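Local coordinates for protein succinate dehydrogenase (Membrane anchor subunit) (Mycolicibacterium smegmatis, PDB 7D6V) that anchors succinate dehydrogenase 1 in the membrane, holds a membrane-embedded iron-sulfur cluster and probably passes electrons from succinate on to quinone, at residues C[50-62]-C[71-85]. Numbering follows the deposited sequence.
Sequences TIRAFWGSAYWVA and YSPCVSTACAPGSSH
Tyr59 lies over one face of the Tyr71 ring in an offset stack, with the planes only 2° from parallel and the centroids 4.6 Å apart. Followed outward, Tyr59 CB already sits above that ring, a CH-pi contact 3.8 Å from its centroid. CG comes next, 3.7 Å from Tyr71 CD2, and CD2 runs over Tyr71 CD2 and CE2. On the other flank of the ring from CD2, CE1 meets Cys74 SG and Ser83 OG, both lying oblique to the ring. At the tip, Tyr59 OH accepts the backbone N-H of Ala80 at 3.0 Å, pinning the loop at the first residue of its type II turn. With CG held between the backbone N and carbonyl carbon (chi1 59°), the ring can extend across Tyr71 to that amide.

Tyr71 uses its own hydroxyl where the helix gives way to Gly56. Its OH donates to Arg52 O and receives Gly56 N-H at 2.7 Å (156° at the hydrogen), so one phenol oxygen joins a carbonyl of the helix to Gly56, the first residue to leave helical angles, with positive phi. The Arg52 side chain reaches past Gly56, giving NH1 to Ser57 O and NH2 to Ala58 O, while its NE forms a salt bridge with Asp255.

Trp60 packs its indole against the Ala80–Ser83 turn. Ser83 CA stands almost on the normal of the six-membered ring, 4.1 Å from its centroid, and Ala80 CB touches Trp60 CD1 at 3.6 Å.

The contact thus fastens the end of helix 33-55 and the short strand 60-61 to the long loop that leads from strand 66-67 towards helix 104-112. Strand 66-67 pairs antiparallel with 60-61, Leu67 touching both Tyr59 and Trp60; Met259 of helix 240-264 touches both Arg52 and Ala58, and helix 155-175 meets the loop at Ser72 and His85.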
# COMPACT_ATOMS: atom_id res chain seq x y z
N THR C 50 -42.67 -1.62 23.98
CA THR C 50 -43.88 -2.43 23.88
C THR C 50 -44.83 -2.14 25.03
O THR C 50 -46.03 -1.90 24.81
CB THR C 50 -43.51 -3.91 23.86
OG1 THR C 50 -42.36 -4.10 23.02
CG2 THR C 50 -44.66 -4.74 23.33
N ILE C 51 -44.32 -2.14 26.26
CA ILE C 51 -45.18 -1.91 27.41
C ILE C 51 -45.84 -0.54 27.32
O ILE C 51 -47.06 -0.40 27.51
CB ILE C 51 -44.39 -2.06 28.72
CG1 ILE C 51 -43.89 -3.50 28.88
CG2 ILE C 51 -45.25 -1.68 29.91
CD1 ILE C 51 -43.03 -3.71 30.10
N ARG C 52 -45.06 0.50 27.00
CA ARG C 52 -45.61 1.84 26.99
C ARG C 52 -46.56 2.05 25.82
O ARG C 52 -47.55 2.78 25.95
CB ARG C 52 -44.49 2.87 26.96
CG ARG C 52 -44.07 3.34 28.33
CD ARG C 52 -45.24 3.95 29.07
NE ARG C 52 -45.57 5.27 28.54
CZ ARG C 52 -46.70 5.92 28.79
NH1 ARG C 52 -47.61 5.38 29.58
NH2 ARG C 52 -46.91 7.12 28.27
N ALA C 53 -46.29 1.43 24.67
CA ALA C 53 -47.17 1.57 23.52
C ALA C 53 -48.50 0.87 23.75
O ALA C 53 -49.53 1.35 23.26
CB ALA C 53 -46.49 1.02 22.27
N PHE C 54 -48.51 -0.24 24.47
CA PHE C 54 -49.76 -0.93 24.73
C PHE C 54 -50.42 -0.53 26.04
O PHE C 54 -51.49 -1.04 26.35
CB PHE C 54 -49.54 -2.45 24.70
CG PHE C 54 -49.41 -3.00 23.31
CD1 PHE C 54 -50.53 -3.20 22.53
CD2 PHE C 54 -48.17 -3.30 22.79
CE1 PHE C 54 -50.42 -3.70 21.26
CE2 PHE C 54 -48.05 -3.80 21.51
CZ PHE C 54 -49.18 -4.00 20.75
N TRP C 55 -49.80 0.36 26.82
CA TRP C 55 -50.42 0.76 28.08
C TRP C 55 -51.76 1.45 27.87
O TRP C 55 -52.72 1.18 28.59
CB TRP C 55 -49.48 1.68 28.87
CG TRP C 55 -49.88 1.77 30.30
CD1 TRP C 55 -50.70 2.69 30.86
CD2 TRP C 55 -49.50 0.87 31.35
NE1 TRP C 55 -50.85 2.44 32.20
CE2 TRP C 55 -50.12 1.33 32.52
CE3 TRP C 55 -48.69 -0.26 31.41
CZ2 TRP C 55 -49.95 0.69 33.75
CZ3 TRP C 55 -48.52 -0.90 32.62
CH2 TRP C 55 -49.15 -0.42 33.77
N GLY C 56 -51.84 2.35 26.89
CA GLY C 56 -53.10 2.97 26.55
C GLY C 56 -53.51 4.15 27.40
O GLY C 56 -54.62 4.66 27.23
N SER C 57 -52.65 4.60 28.32
CA SER C 57 -52.98 5.75 29.15
C SER C 57 -51.69 6.48 29.50
O SER C 57 -50.59 5.99 29.26
CB SER C 57 -53.75 5.34 30.40
OG SER C 57 -52.90 4.70 31.34
N ALA C 58 -51.86 7.67 30.08
CA ALA C 58 -50.75 8.53 30.51
C ALA C 58 -49.83 8.88 29.33
O ALA C 58 -48.64 8.57 29.33
CB ALA C 58 -49.97 7.89 31.66
N TYR C 59 -50.41 9.54 28.34
CA TYR C 59 -49.68 9.91 27.14
C TYR C 59 -49.97 11.32 26.65
O TYR C 59 -49.37 11.73 25.65
CB TYR C 59 -49.97 8.90 26.01
CG TYR C 59 -51.43 8.82 25.63
CD1 TYR C 59 -51.97 9.66 24.67
CD2 TYR C 59 -52.27 7.90 26.25
CE1 TYR C 59 -53.30 9.59 24.33
CE2 TYR C 59 -53.60 7.83 25.91
CZ TYR C 59 -54.11 8.67 24.95
OH TYR C 59 -55.44 8.60 24.61
N TRP C 60 -50.84 12.06 27.31
CA TRP C 60 -51.29 13.36 26.82
C TRP C 60 -51.49 14.30 27.99
O TRP C 60 -52.21 13.97 28.94
CB TRP C 60 -52.60 13.20 26.03
CG TRP C 60 -53.32 14.48 25.69
CD1 TRP C 60 -54.50 14.90 26.20
CD2 TRP C 60 -52.91 15.46 24.74
NE1 TRP C 60 -54.86 16.10 25.64
CE2 TRP C 60 -53.90 16.46 24.74
CE3 TRP C 60 -51.81 15.60 23.89
CZ2 TRP C 60 -53.81 17.59 23.92
CZ3 TRP C 60 -51.73 16.71 23.09
CH2 TRP C 60 -52.72 17.69 23.11
N VAL C 61 -50.86 15.47 27.92
CA VAL C 61 -51.10 16.55 28.87
C VAL C 61 -52.03 17.56 28.21
O VAL C 61 -51.66 18.20 27.22
CB VAL C 61 -49.80 17.22 29.32
CG1 VAL C 61 -50.06 18.12 30.51
CG2 VAL C 61 -48.75 16.19 29.66
N ALA C 62 -53.24 17.70 28.76
CA ALA C 62 -54.23 18.58 28.16
C ALA C 62 -53.83 20.05 28.28
O ALA C 62 -54.13 20.85 27.39
CB ALA C 62 -55.60 18.34 28.79
N TYR C 71 -47.23 7.62 20.94
CA TYR C 71 -48.66 7.70 20.68
C TYR C 71 -48.98 8.78 19.66
O TYR C 71 -50.12 9.25 19.61
CB TYR C 71 -49.43 7.99 21.97
CG TYR C 71 -49.54 6.83 22.94
CD1 TYR C 71 -48.43 6.39 23.64
CD2 TYR C 71 -50.75 6.21 23.17
CE1 TYR C 71 -48.52 5.35 24.53
CE2 TYR C 71 -50.85 5.16 24.06
CZ TYR C 71 -49.73 4.74 24.73
OH TYR C 71 -49.82 3.69 25.62
N SER C 72 -48.00 9.18 18.83
CA SER C 72 -48.10 10.48 18.17
C SER C 72 -49.27 10.56 17.19
O SER C 72 -50.19 11.37 17.42
CB SER C 72 -46.76 10.84 17.53
OG SER C 72 -45.76 11.02 18.51
N PRO C 73 -49.32 9.77 16.10
CA PRO C 73 -50.55 9.80 15.29
C PRO C 73 -51.66 9.09 16.03
O PRO C 73 -51.66 7.86 16.16
CB PRO C 73 -50.14 9.07 14.00
CG PRO C 73 -48.65 8.94 14.07
CD PRO C 73 -48.35 8.84 15.53
N CYS C 74 -52.63 9.85 16.54
CA CYS C 74 -53.60 9.36 17.51
C CYS C 74 -54.98 9.54 16.88
O CYS C 74 -55.68 10.52 17.13
CB CYS C 74 -53.42 10.15 18.82
SG CYS C 74 -53.97 9.32 20.32
N VAL C 75 -55.39 8.56 16.08
CA VAL C 75 -56.46 8.72 15.11
C VAL C 75 -57.72 7.96 15.51
O VAL C 75 -58.55 7.65 14.66
CB VAL C 75 -56.00 8.32 13.70
CG1 VAL C 75 -54.83 9.16 13.27
CG2 VAL C 75 -55.62 6.85 13.68
N SER C 76 -57.90 7.66 16.79
CA SER C 76 -59.06 6.93 17.26
C SER C 76 -59.96 7.85 18.07
O SER C 76 -59.52 8.86 18.61
CB SER C 76 -58.66 5.72 18.10
OG SER C 76 -59.72 5.30 18.92
N THR C 77 -61.25 7.49 18.14
CA THR C 77 -62.19 8.26 18.95
C THR C 77 -62.13 7.89 20.42
O THR C 77 -62.82 8.52 21.23
CB THR C 77 -63.61 8.06 18.42
OG1 THR C 77 -63.97 6.67 18.49
CG2 THR C 77 -63.72 8.54 16.99
N ALA C 78 -61.33 6.89 20.79
CA ALA C 78 -61.11 6.53 22.18
C ALA C 78 -59.94 7.28 22.78
O ALA C 78 -59.59 7.03 23.94
CB ALA C 78 -60.87 5.02 22.30
N CYS C 79 -59.33 8.19 22.03
CA CYS C 79 -58.16 8.94 22.45
C CYS C 79 -58.56 10.12 23.32
O CYS C 79 -59.70 10.58 23.31
CB CYS C 79 -57.38 9.42 21.23
SG CYS C 79 -56.97 8.09 20.08
N ALA C 80 -57.59 10.62 24.09
CA ALA C 80 -57.84 11.73 24.98
C ALA C 80 -58.23 12.97 24.17
O ALA C 80 -57.72 13.17 23.07
CB ALA C 80 -56.60 12.03 25.83
N PRO C 81 -59.14 13.80 24.68
CA PRO C 81 -59.57 14.98 23.93
C PRO C 81 -58.40 15.89 23.59
O PRO C 81 -57.60 16.24 24.46
CB PRO C 81 -60.57 15.66 24.87
CG PRO C 81 -61.08 14.55 25.72
CD PRO C 81 -59.92 13.62 25.92
N GLY C 82 -58.32 16.28 22.32
CA GLY C 82 -57.26 17.14 21.84
C GLY C 82 -56.02 16.43 21.34
O GLY C 82 -55.13 17.09 20.79
N SER C 83 -55.93 15.11 21.52
CA SER C 83 -54.75 14.38 21.09
C SER C 83 -54.75 14.08 19.59
O SER C 83 -53.68 13.81 19.03
CB SER C 83 -54.64 13.06 21.85
OG SER C 83 -54.57 13.29 23.24
N SER C 84 -55.90 14.14 18.94
CA SER C 84 -56.01 13.83 17.52
C SER C 84 -55.78 15.12 16.73
O SER C 84 -56.67 15.96 16.61
CB SER C 84 -57.37 13.22 17.20
OG SER C 84 -57.49 11.95 17.81
N HIS C 85 -54.57 15.26 16.20
CA HIS C 85 -54.20 16.44 15.43
C HIS C 85 -54.50 16.30 13.95
O HIS C 85 -54.48 17.30 13.23
CB HIS C 85 -52.72 16.76 15.63
CG HIS C 85 -52.35 16.97 17.07
ND1 HIS C 85 -51.12 16.65 17.58
CD2 HIS C 85 -53.07 17.48 18.10
CE1 HIS C 85 -51.09 16.94 18.86
NE2 HIS C 85 -52.26 17.45 19.20